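Local coordinates for McyG protein (Microcystis aeruginosa PCC 7806, PDB 4R0M) that probably activates a phenylalanine-like substrate as its adenylate for loading onto a peptidyl carrier domain in microcystin synthesis, and here holds phenylalanyl-adenylate, at residues 180-185 with 335-340; 341-346 with 395-400; 224-229 with 528-533. All coordinates share one frame; numbering follows the deposited sequence.

Interaction 1 (180-185 with 335-340); sequences LFTSGS and GMTESC. With FA5 (adenosine-5'-[phenylalaninyl-phosphate]), chain C.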
loop_
_atom_site.group_PDB
_atom_site.type_symbol
_atom_site.label_atom_id
_atom_site.label_comp_id
_atom_site.label_asym_id
_atom_site.label_seq_id
_atom_site.Cartn_x
_atom_site.Cartn_y
_atom_site.Cartn_z
ATOM N N LEU A 180 5.467 -5.065 10.661
ATOM C CA LEU A 180 5.561 -4.685 9.250
ATOM C C LEU A 180 6.633 -3.625 9.006
ATOM O O LEU A 180 6.546 -2.505 9.518
ATOM C CB LEU A 180 4.207 -4.186 8.729
ATOM C CG LEU A 180 3.053 -5.184 8.611
ATOM C CD1 LEU A 180 1.725 -4.445 8.573
ATOM C CD2 LEU A 180 3.215 -6.065 7.384
ATOM N N PHE A 181 7.637 -3.989 8.213
ATOM C CA PHE A 181 8.735 -3.088 7.890
ATOM C C PHE A 181 8.431 -2.247 6.660
ATOM O O PHE A 181 8.047 -2.775 5.617
ATOM C CB PHE A 181 10.033 -3.872 7.680
ATOM C CG PHE A 181 10.709 -4.280 8.958
ATOM C CD1 PHE A 181 10.336 -5.448 9.620
ATOM C CD2 PHE A 181 11.728 -3.503 9.497
ATOM C CE1 PHE A 181 10.960 -5.825 10.798
ATOM C CE2 PHE A 181 12.357 -3.876 10.676
ATOM C CZ PHE A 181 11.972 -5.039 11.327
ATOM N N THR A 182 8.591 -0.934 6.799
ATOM C CA THR A 182 8.507 -0.008 5.673
ATOM C C THR A 182 9.896 0.540 5.369
ATOM O O THR A 182 10.698 0.752 6.286
ATOM C CB THR A 182 7.570 1.178 5.971
ATOM O OG1 THR A 182 7.932 1.773 7.223
ATOM C CG2 THR A 182 6.122 0.725 6.035
ATOM N N SER A 183 10.183 0.759 4.088
ATOM C CA SER A 183 11.446 1.374 3.682
ATOM C C SER A 183 11.403 2.870 3.957
ATOM O O SER A 183 10.485 3.567 3.517
ATOM C CB SER A 183 11.742 1.114 2.201
ATOM O OG SER A 183 12.220 -0.204 1.992
ATOM N N GLY A 184 12.391 3.357 4.704
ATOM C CA GLY A 184 12.502 4.782 4.999
ATOM C C GLY A 184 13.048 5.558 3.814
ATOM O O GLY A 184 13.322 4.982 2.756
ATOM N N SER A 185 13.201 6.868 3.994
ATOM C CA SER A 185 13.792 7.733 2.971
ATOM C C SER A 185 15.245 7.341 2.695
ATOM O O SER A 185 15.668 7.276 1.537
ATOM C CB SER A 185 13.707 9.203 3.396
ATOM O OG SER A 185 12.362 9.599 3.606
ATOM N N GLY A 335 -4.489 6.500 5.147
ATOM C CA GLY A 335 -4.021 5.463 6.048
ATOM C C GLY A 335 -2.533 5.230 5.880
ATOM O O GLY A 335 -1.909 5.764 4.959
HETATM N N MSE A 336 -1.965 4.439 6.784
HETATM C CA MSE A 336 -0.548 4.084 6.732
HETATM C C MSE A 336 -0.342 2.818 7.508
HETATM O O MSE A 336 -1.244 2.362 8.217
HETATM C CB MSE A 336 0.335 5.216 7.267
HETATM C CG MSE A 336 0.034 5.639 8.701
HETATM SE SE MSE A 336 0.640 7.495 8.983
HETATM C CE MSE A 336 2.536 7.292 8.480
ATOM N N THR A 337 0.847 2.237 7.372
ATOM C CA THR A 337 1.228 1.046 8.127
ATOM C C THR A 337 1.128 1.304 9.632
ATOM O O THR A 337 0.692 0.437 10.392
ATOM C CB THR A 337 2.656 0.590 7.754
ATOM O OG1 THR A 337 2.739 0.411 6.334
ATOM C CG2 THR A 337 3.012 -0.717 8.439
ATOM N N GLU A 338 1.508 2.512 10.039
ATOM C CA GLU A 338 1.518 2.913 11.445
ATOM C C GLU A 338 0.124 2.990 12.083
ATOM O O GLU A 338 0.002 3.013 13.311
ATOM C CB GLU A 338 2.264 4.244 11.612
ATOM C CG GLU A 338 3.784 4.131 11.516
ATOM C CD GLU A 338 4.320 4.191 10.092
ATOM O OE1 GLU A 338 3.528 4.119 9.129
ATOM O OE2 GLU A 338 5.553 4.316 9.936
ATOM N N SER A 339 -0.917 3.019 11.252
ATOM C CA SER A 339 -2.297 3.069 11.741
ATOM C C SER A 339 -3.153 1.908 11.225
ATOM O O SER A 339 -4.373 2.041 11.106
ATOM C CB SER A 339 -2.949 4.415 11.388
ATOM O OG SER A 339 -3.205 4.520 9.994
ATOM N N CYS A 340 -2.514 0.778 10.926
ATOM C CA CYS A 340 -3.203 -0.421 10.427
ATOM C C CYS A 340 -4.087 -0.005 9.239
ATOM O O CYS A 340 -5.306 -0.217 9.249
ATOM C CB CYS A 340 -4.055 -1.061 11.531
ATOM S SG CYS A 340 -3.234 -1.230 13.133
HETATM C C FA5 C . 0.140 2.729 2.711
HETATM O O FA5 C . 0.458 3.024 1.565
HETATM C CA FA5 C . -1.273 2.956 3.184
HETATM N N FA5 C . -1.564 4.325 2.830
HETATM C CB FA5 C . -2.281 2.037 2.481
HETATM C CG FA5 C . -3.780 2.235 2.739
HETATM C CD1 FA5 C . -4.331 3.390 3.297
HETATM C CD2 FA5 C . -4.660 1.204 2.383
HETATM C CE1 FA5 C . -5.712 3.504 3.501
HETATM C CE2 FA5 C . -6.042 1.309 2.576
HETATM C CZ FA5 C . -6.572 2.467 3.140
HETATM P P FA5 C . 2.668 2.794 3.712
HETATM O OP1 FA5 C . 3.547 2.103 2.704
HETATM O OP2 FA5 C . 3.069 2.767 5.165
HETATM O OP3 FA5 C . 1.167 2.185 3.599
HETATM O "O5'" FA5 C . 2.562 4.332 3.240
HETATM C "C5'" FA5 C . 1.861 5.322 3.988
HETATM C "C4'" FA5 C . 2.035 6.659 3.286
HETATM O "O4'" FA5 C . 1.400 6.681 2.002
HETATM C "C3'" FA5 C . 1.406 7.811 4.042
HETATM O "O3'" FA5 C . 2.247 8.288 5.091
HETATM C "C2'" FA5 C . 1.223 8.839 2.949
HETATM O "O2'" FA5 C . 2.441 9.560 2.729
HETATM C "C1'" FA5 C . 0.932 8.003 1.721
HETATM N N9 FA5 C . -0.535 8.000 1.485
HETATM C C8 FA5 C . -1.378 6.996 1.792
HETATM N N7 FA5 C . -2.656 7.295 1.450
HETATM C C5 FA5 C . -2.648 8.528 0.913
HETATM C C6 FA5 C . -3.656 9.456 0.342
HETATM N N6 FA5 C . -4.964 9.116 0.276
HETATM N N1 FA5 C . -3.228 10.658 -0.112
HETATM C C2 FA5 C . -1.928 11.017 -0.050
HETATM N N3 FA5 C . -0.961 10.224 0.448
HETATM C C4 FA5 C . -1.249 8.991 0.941
#

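Interaction 2 (341-346 with 395-400); sequences SGITWS and NSVTKG. With FA5 (adenosine-5'-[phenylalaninyl-phosphate]), chain C.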
loop_
_atom_site.group_PDB
_atom_site.type_symbol
_atom_site.label_atom_id
_atom_site.label_comp_id
_atom_site.label_asym_id
_atom_site.label_seq_id
_atom_site.Cartn_x
_atom_site.Cartn_y
_atom_site.Cartn_z
ATOM N N SER A 341 -3.446 0.572 8.222
ATOM C CA SER A 341 -4.117 1.117 7.029
ATOM C C SER A 341 -5.089 2.257 7.381
ATOM O O SER A 341 -4.754 3.119 8.197
ATOM C CB SER A 341 -4.754 0.022 6.149
ATOM O OG SER A 341 -5.980 -0.446 6.679
ATOM N N GLY A 342 -6.277 2.252 6.771
ATOM C CA GLY A 342 -7.233 3.366 6.856
ATOM C C GLY A 342 -7.498 3.949 8.231
ATOM O O GLY A 342 -7.774 3.216 9.180
ATOM N N ILE A 343 -7.409 5.275 8.333
ATOM C CA ILE A 343 -7.695 5.993 9.580
ATOM C C ILE A 343 -8.729 7.113 9.384
ATOM O O ILE A 343 -9.451 7.463 10.323
ATOM C CB ILE A 343 -6.409 6.525 10.263
ATOM C CG1 ILE A 343 -6.706 6.983 11.698
ATOM C CG2 ILE A 343 -5.756 7.629 9.436
ATOM C CD1 ILE A 343 -5.483 7.205 12.559
ATOM N N THR A 344 -8.790 7.674 8.175
ATOM C CA THR A 344 -9.869 8.589 7.799
ATOM C C THR A 344 -10.569 8.057 6.552
ATOM O O THR A 344 -9.940 7.422 5.707
ATOM C CB THR A 344 -9.387 10.041 7.539
ATOM O OG1 THR A 344 -8.639 10.099 6.317
ATOM C CG2 THR A 344 -8.538 10.573 8.692
ATOM N N TRP A 345 -11.872 8.308 6.450
ATOM C CA TRP A 345 -12.663 7.843 5.313
ATOM C C TRP A 345 -13.554 8.938 4.811
ATOM O O TRP A 345 -14.218 9.615 5.598
ATOM C CB TRP A 345 -13.510 6.631 5.696
ATOM C CG TRP A 345 -12.722 5.483 6.285
ATOM C CD1 TRP A 345 -12.515 5.198 7.631
ATOM C CD2 TRP A 345 -12.007 4.422 5.559
ATOM N NE1 TRP A 345 -11.750 4.071 7.782
ATOM C CE2 TRP A 345 -11.409 3.558 6.582
ATOM C CE3 TRP A 345 -11.811 4.112 4.218
ATOM C CZ2 TRP A 345 -10.655 2.441 6.252
ATOM C CZ3 TRP A 345 -11.047 2.984 3.898
ATOM C CH2 TRP A 345 -10.482 2.172 4.892
ATOM N N SER A 346 -13.572 9.125 3.494
ATOM C CA SER A 346 -14.470 10.083 2.865
ATOM C C SER A 346 -15.906 9.580 2.951
ATOM O O SER A 346 -16.147 8.369 2.973
ATOM C CB SER A 346 -14.078 10.301 1.402
ATOM O OG SER A 346 -14.957 11.203 0.751
ATOM N N ASN A 395 -6.158 4.315 19.566
ATOM C CA ASN A 395 -5.863 2.901 19.786
ATOM C C ASN A 395 -5.424 2.140 18.535
ATOM O O ASN A 395 -4.745 1.120 18.644
ATOM C CB ASN A 395 -7.056 2.195 20.438
ATOM C CG ASN A 395 -7.225 2.555 21.904
ATOM O OD1 ASN A 395 -6.298 3.047 22.549
ATOM N ND2 ASN A 395 -8.414 2.302 22.439
ATOM N N SER A 396 -5.804 2.637 17.358
ATOM C CA SER A 396 -5.424 2.003 16.091
ATOM C C SER A 396 -4.001 2.359 15.647
ATOM O O SER A 396 -3.442 1.705 14.763
ATOM C CB SER A 396 -6.429 2.344 14.987
ATOM O OG SER A 396 -6.325 3.699 14.586
ATOM N N VAL A 397 -3.426 3.385 16.271
ATOM C CA VAL A 397 -2.094 3.882 15.923
ATOM C C VAL A 397 -1.007 3.155 16.713
ATOM O O VAL A 397 -1.139 2.953 17.922
ATOM C CB VAL A 397 -1.996 5.409 16.154
ATOM C CG1 VAL A 397 -0.594 5.929 15.863
ATOM C CG2 VAL A 397 -3.018 6.137 15.292
ATOM N N THR A 398 0.062 2.769 16.017
ATOM C CA THR A 398 1.217 2.090 16.618
ATOM C C THR A 398 1.815 2.872 17.793
ATOM O O THR A 398 1.730 4.101 17.841
ATOM C CB THR A 398 2.318 1.792 15.564
ATOM O OG1 THR A 398 3.350 0.994 16.153
ATOM C CG2 THR A 398 2.937 3.078 15.014
ATOM N N LYS A 399 2.415 2.148 18.735
ATOM C CA LYS A 399 3.020 2.761 19.914
ATOM C C LYS A 399 4.522 2.998 19.755
ATOM O O LYS A 399 5.101 3.819 20.472
ATOM C CB LYS A 399 2.733 1.923 21.163
ATOM C CG LYS A 399 1.314 2.079 21.689
ATOM C CD LYS A 399 0.942 0.954 22.641
ATOM C CE LYS A 399 -0.523 1.031 23.043
ATOM N NZ LYS A 399 -0.998 -0.246 23.650
ATOM N N GLY A 400 5.147 2.286 18.817
ATOM C CA GLY A 400 6.582 2.429 18.570
ATOM C C GLY A 400 7.166 1.465 17.552
ATOM O O GLY A 400 6.581 0.420 17.259
HETATM C C FA5 C . 0.140 2.729 2.711
HETATM O O FA5 C . 0.458 3.024 1.565
HETATM C CA FA5 C . -1.273 2.956 3.184
HETATM N N FA5 C . -1.564 4.325 2.830
HETATM C CB FA5 C . -2.281 2.037 2.481
HETATM C CG FA5 C . -3.780 2.235 2.739
HETATM C CD1 FA5 C . -4.331 3.390 3.297
HETATM C CD2 FA5 C . -4.660 1.204 2.383
HETATM C CE1 FA5 C . -5.712 3.504 3.501
HETATM C CE2 FA5 C . -6.042 1.309 2.576
HETATM C CZ FA5 C . -6.572 2.467 3.140
HETATM P P FA5 C . 2.668 2.794 3.712
HETATM O OP1 FA5 C . 3.547 2.103 2.704
HETATM O OP2 FA5 C . 3.069 2.767 5.165
HETATM O OP3 FA5 C . 1.167 2.185 3.599
HETATM O "O5'" FA5 C . 2.562 4.332 3.240
HETATM C "C5'" FA5 C . 1.861 5.322 3.988
HETATM C "C4'" FA5 C . 2.035 6.659 3.286
HETATM O "O4'" FA5 C . 1.400 6.681 2.002
HETATM C "C3'" FA5 C . 1.406 7.811 4.042
HETATM O "O3'" FA5 C . 2.247 8.288 5.091
HETATM C "C2'" FA5 C . 1.223 8.839 2.949
HETATM O "O2'" FA5 C . 2.441 9.560 2.729
HETATM C "C1'" FA5 C . 0.932 8.003 1.721
HETATM N N9 FA5 C . -0.535 8.000 1.485
HETATM C C8 FA5 C . -1.378 6.996 1.792
HETATM N N7 FA5 C . -2.656 7.295 1.450
HETATM C C5 FA5 C . -2.648 8.528 0.913
HETATM C C6 FA5 C . -3.656 9.456 0.342
HETATM N N6 FA5 C . -4.964 9.116 0.276
HETATM N N1 FA5 C . -3.228 10.658 -0.112
HETATM C C2 FA5 C . -1.928 11.017 -0.050
HETATM N N3 FA5 C . -0.961 10.224 0.448
HETATM C C4 FA5 C . -1.249 8.991 0.941
HETATM O O HOH W 1 -6.605 3.438 11.821
#

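Interaction 3 (224-229 with 528-533); sequences LDHVGA and KTSIGK. With FA5 (adenosine-5'-[phenylalaninyl-phosphate]), chain C.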
loop_
_atom_site.group_PDB
_atom_site.type_symbol
_atom_site.label_atom_id
_atom_site.label_comp_id
_atom_site.label_asym_id
_atom_site.label_seq_id
_atom_site.Cartn_x
_atom_site.Cartn_y
_atom_site.Cartn_z
ATOM N N LEU A 224 -0.171 -9.267 -0.584
ATOM C CA LEU A 224 -0.612 -9.566 0.776
ATOM C C LEU A 224 0.307 -9.084 1.891
ATOM O O LEU A 224 -0.105 -9.046 3.047
ATOM C CB LEU A 224 -0.886 -11.066 0.931
ATOM C CG LEU A 224 -2.085 -11.669 0.191
ATOM C CD1 LEU A 224 -2.172 -13.154 0.491
ATOM C CD2 LEU A 224 -3.388 -10.985 0.567
ATOM N N ASP A 225 1.542 -8.718 1.558
ATOM C CA ASP A 225 2.489 -8.234 2.569
ATOM C C ASP A 225 2.185 -6.810 3.031
ATOM O O ASP A 225 2.669 -6.380 4.074
ATOM C CB ASP A 225 3.934 -8.326 2.069
ATOM C CG ASP A 225 4.146 -7.597 0.763
ATOM O OD1 ASP A 225 3.846 -8.190 -0.298
ATOM O OD2 ASP A 225 4.615 -6.439 0.797
ATOM N N HIS A 226 1.390 -6.082 2.253
ATOM C CA HIS A 226 1.036 -4.710 2.599
ATOM C C HIS A 226 -0.096 -4.629 3.596
ATOM O O HIS A 226 -1.003 -5.462 3.589
ATOM C CB HIS A 226 0.702 -3.918 1.349
ATOM C CG HIS A 226 0.615 -2.435 1.584
ATOM N ND1 HIS A 226 -0.542 -1.819 1.881
ATOM C CD2 HIS A 226 1.598 -1.446 1.569
ATOM C CE1 HIS A 226 -0.319 -0.504 2.045
ATOM N NE2 HIS A 226 0.993 -0.274 1.850
ATOM N N VAL A 227 -0.047 -3.607 4.449
ATOM C CA VAL A 227 -1.007 -3.424 5.549
ATOM C C VAL A 227 -2.478 -3.317 5.109
ATOM O O VAL A 227 -3.383 -3.733 5.841
ATOM C CB VAL A 227 -0.605 -2.219 6.440
ATOM C CG1 VAL A 227 -0.853 -0.895 5.728
ATOM C CG2 VAL A 227 -1.325 -2.260 7.781
ATOM N N GLY A 228 -2.709 -2.776 3.913
ATOM C CA GLY A 228 -4.057 -2.624 3.372
ATOM C C GLY A 228 -4.702 -3.950 3.013
ATOM O O GLY A 228 -5.921 -4.103 3.111
ATOM N N ALA A 229 -3.875 -4.906 2.600
ATOM C CA ALA A 229 -4.331 -6.242 2.235
ATOM C C ALA A 229 -4.471 -7.153 3.459
ATOM O O ALA A 229 -5.358 -8.002 3.503
ATOM C CB ALA A 229 -3.387 -6.859 1.214
ATOM N N LYS A 528 9.421 1.056 -6.741
ATOM C CA LYS A 528 8.034 1.059 -6.298
ATOM C C LYS A 528 7.885 0.250 -5.017
ATOM O O LYS A 528 8.527 -0.790 -4.852
ATOM C CB LYS A 528 7.138 0.446 -7.374
ATOM C CG LYS A 528 6.804 1.351 -8.549
ATOM C CD LYS A 528 6.347 0.519 -9.737
ATOM C CE LYS A 528 5.442 1.301 -10.674
ATOM N NZ LYS A 528 4.046 1.394 -10.157
ATOM N N THR A 529 7.031 0.730 -4.115
ATOM C CA THR A 529 6.601 -0.061 -2.963
ATOM C C THR A 529 5.754 -1.212 -3.491
ATOM O O THR A 529 5.343 -1.197 -4.652
ATOM C CB THR A 529 5.769 0.768 -1.964
ATOM O OG1 THR A 529 4.620 1.313 -2.627
ATOM C CG2 THR A 529 6.595 1.902 -1.368
ATOM N N SER A 530 5.495 -2.203 -2.644
ATOM C CA SER A 530 4.707 -3.378 -3.031
ATOM C C SER A 530 3.396 -3.003 -3.717
ATOM O O SER A 530 2.966 -3.678 -4.651
ATOM C CB SER A 530 4.426 -4.259 -1.813
ATOM O OG SER A 530 3.719 -3.535 -0.818
ATOM N N ILE A 531 2.782 -1.911 -3.265
ATOM C CA ILE A 531 1.487 -1.478 -3.790
ATOM C C ILE A 531 1.545 -0.618 -5.061
ATOM O O ILE A 531 0.503 -0.207 -5.583
ATOM C CB ILE A 531 0.619 -0.791 -2.706
ATOM C CG1 ILE A 531 1.293 0.461 -2.135
ATOM C CG2 ILE A 531 0.244 -1.794 -1.625
ATOM C CD1 ILE A 531 0.347 1.353 -1.356
ATOM N N GLY A 532 2.754 -0.354 -5.552
ATOM C CA GLY A 532 2.938 0.341 -6.827
ATOM C C GLY A 532 3.099 1.849 -6.737
ATOM O O GLY A 532 3.005 2.545 -7.747
ATOM N N LYS A 533 3.333 2.351 -5.529
ATOM C CA LYS A 533 3.611 3.764 -5.321
ATOM C C LYS A 533 5.085 4.037 -5.607
ATOM O O LYS A 533 5.969 3.466 -4.957
ATOM C CB LYS A 533 3.255 4.178 -3.889
ATOM C CG LYS A 533 3.608 5.619 -3.540
ATOM C CD LYS A 533 3.230 5.976 -2.106
ATOM C CE LYS A 533 4.143 5.312 -1.085
ATOM N NZ LYS A 533 3.879 5.800 0.298
HETATM C C FA5 C . 0.140 2.729 2.711
HETATM O O FA5 C . 0.458 3.024 1.565
HETATM C CA FA5 C . -1.273 2.956 3.184
HETATM N N FA5 C . -1.564 4.325 2.830
HETATM C CB FA5 C . -2.281 2.037 2.481
HETATM C CG FA5 C . -3.780 2.235 2.739
HETATM C CD1 FA5 C . -4.331 3.390 3.297
HETATM C CD2 FA5 C . -4.660 1.204 2.383
HETATM C CE1 FA5 C . -5.712 3.504 3.501
HETATM C CE2 FA5 C . -6.042 1.309 2.576
HETATM C CZ FA5 C . -6.572 2.467 3.140
HETATM P P FA5 C . 2.668 2.794 3.712
HETATM O OP1 FA5 C . 3.547 2.103 2.704
HETATM O OP2 FA5 C . 3.069 2.767 5.165
HETATM O OP3 FA5 C . 1.167 2.185 3.599
HETATM O "O5'" FA5 C . 2.562 4.332 3.240
HETATM C "C5'" FA5 C . 1.861 5.322 3.988
HETATM C "C4'" FA5 C . 2.035 6.659 3.286
HETATM O "O4'" FA5 C . 1.400 6.681 2.002
HETATM C "C3'" FA5 C . 1.406 7.811 4.042
HETATM O "O3'" FA5 C . 2.247 8.288 5.091
HETATM C "C2'" FA5 C . 1.223 8.839 2.949
HETATM O "O2'" FA5 C . 2.441 9.560 2.729
HETATM C "C1'" FA5 C . 0.932 8.003 1.721
HETATM N N9 FA5 C . -0.535 8.000 1.485
HETATM C C8 FA5 C . -1.378 6.996 1.792
HETATM N N7 FA5 C . -2.656 7.295 1.450
HETATM C C5 FA5 C . -2.648 8.528 0.913
HETATM C C6 FA5 C . -3.656 9.456 0.342
HETATM N N6 FA5 C . -4.964 9.116 0.276
HETATM N N1 FA5 C . -3.228 10.658 -0.112
HETATM C C2 FA5 C . -1.928 11.017 -0.050
HETATM N N3 FA5 C . -0.961 10.224 0.448
HETATM C C4 FA5 C . -1.249 8.991 0.941
#

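Interaction 1 (180-185 with 335-340)
L180 overlaps the methyl branch of T337: its CB lies 3.7 Å from T337 CG2, and its CD1 also approaches this methyl, the two side chains slanting past one another. V227, on helix 227-240, packs against both. T182 meets the other branch. Its CG2 and T337 OG1 come tip to tip at 3.4 Å, while T182 CG2 stands 3.8 Å from OP2 of the adenylate.

The division of labour in T337 follows from its first torsion. OG1 lies beside the backbone N (chi1 -54°), which leaves CG2 anti to that N and turned to L180. Hydroxyl and amide therefore grip one phosphate oxygen: T337 OG1 donates to OP2 at 2.7 Å, and T337 N donates to OP2 at 3.2 Å with an N-H...O angle of 160°. Two residues earlier, G335 O accepts from the ligand amino N at 2.6 Å. An alanine replacing T337 would remove the hydroxyl's bond to OP2, probably leaving of this pair only the amide's, and L180 would lose its methyl partner. With the methyl packed on L180, two donors converge on OP2, an arrangement suited to an anionic phosphate and consistent with the TSGSTG and GMTE motifs of adenylation domains.

Interaction 2 (341-346 with 395-400)
In this pair, where I343 reaches V397 and S396, the flat groups belong to the binding pocket: the W345 indole and the phenyl ring of the adenylate. CZ of the phenyl approaches the indole obliquely. The phenyl itself has backbone and CB atoms over one side: S341 CB lies 3.9 Å from CD2 of FA5, and G342 N is 3.5 Å from CE1, both on the same side of the ring plane. The indole also meets the rings of F232 and F300, with interplanar angles of about 35° and 55°. Glycine suits position 342, because a CB there would run into W345 CZ2.

The direct contact between the segments is small, burying 76 Å² in all, and rests on one methyl. I343 is fully extended, with CG1 anti to the backbone N (-167°), and this carries CD1 out to V397 CG2 at 3.8 Å, the two side chains slanting across each other. The same CD1 stands 4.1 Å from S396 OG. A water makes the polar link beside this apolar one: it donates to G342 O at 2.9 Å and accepts from S396 OG at 2.8 Å, connecting the carbonyl of a pocket residue to the loop.

A classic beta bulge sets I343 and T344 opposite the single residue F334 where strand 341-345 runs antiparallel to 330-336, and T344 OG1 bonds to L363 O. The loop 395-400 follows strand 388-394 and is tied by T398 OG1 to I193 O of strand 190-195 and by N395 O to N198 ND2 of helix 196-210. The contact therefore joins an inner strand of the large mixed sheet to the connection leading to helix 405-411, with helix 196-210 touching S341 and W345 through M202.

Interaction 3 (224-229 with 528-533)
D225 makes the first contact of the segment: its OD2 lies 3.4 Å from S530 CB, while the same oxygen is hydrogen-bonded to T101 OG1. H226 follows and supplies most of this segment's share. I531 CG2 sits over one face of its imidazole in a CH-pi contact, 3.5 Å from the ring centroid and 18° off the normal, displaced to the rim nearest CG.

One good hydrogen bond and one weak one orient the ring. As N-cap of the helix beginning at V227, H226 accepts at ND1 from G228 N over 3.1 Å, a nearly straight bond (169°) although the donor is tilted out of the ring plane. NE2 then makes the weak bond, at 3.0 Å and 126°, to OP3 of the adenylate, the oxygen joining phosphate to acyl carbon. G228 comes next, its CA 4.0 Å from CD2 of the ligand phenyl, where a CB would be crowded.

Across the contact, a type I turn from T529 to G532 presents I531, whose CD1 also approaches the acyl oxygen O of FA5 at 3.4 Å. Just beyond it, K533 NZ donates to O4' of the ribose at 3.1 Å. This is probably the C-terminal lysine typical of adenylation domains, and its placement is consistent with the adenylate-forming conformation: ring and lysine bind different oxygens of one ligand, so the adenylate itself bridges the two segments.

Overall arrangement
Going from the N terminus, segment 180-185 opens interaction 1 and 224-229 opens interaction 3 before 335-340 closes the first loop. These two contacts therefore cross. Interaction 2 comes after interaction 1 in series, closing from 341-346 to 395-400, and is nested inside the long loop that 528-533 finally completes. Interactions 1 and 2 lie on neighbouring strands of the mixed sheet and meet at E338 O and T398 N, 2.7 Å apart, a probable hydrogen bond. Interaction 3 joins interaction 1 where L180 CD2 packs on D225 O, and interaction 2 where V227 meets S341. Together they tie the hairpin 176-195, the mixed sheet, helix 227-240 and the loops before helices 405-411 and 536-545 around one adenylate.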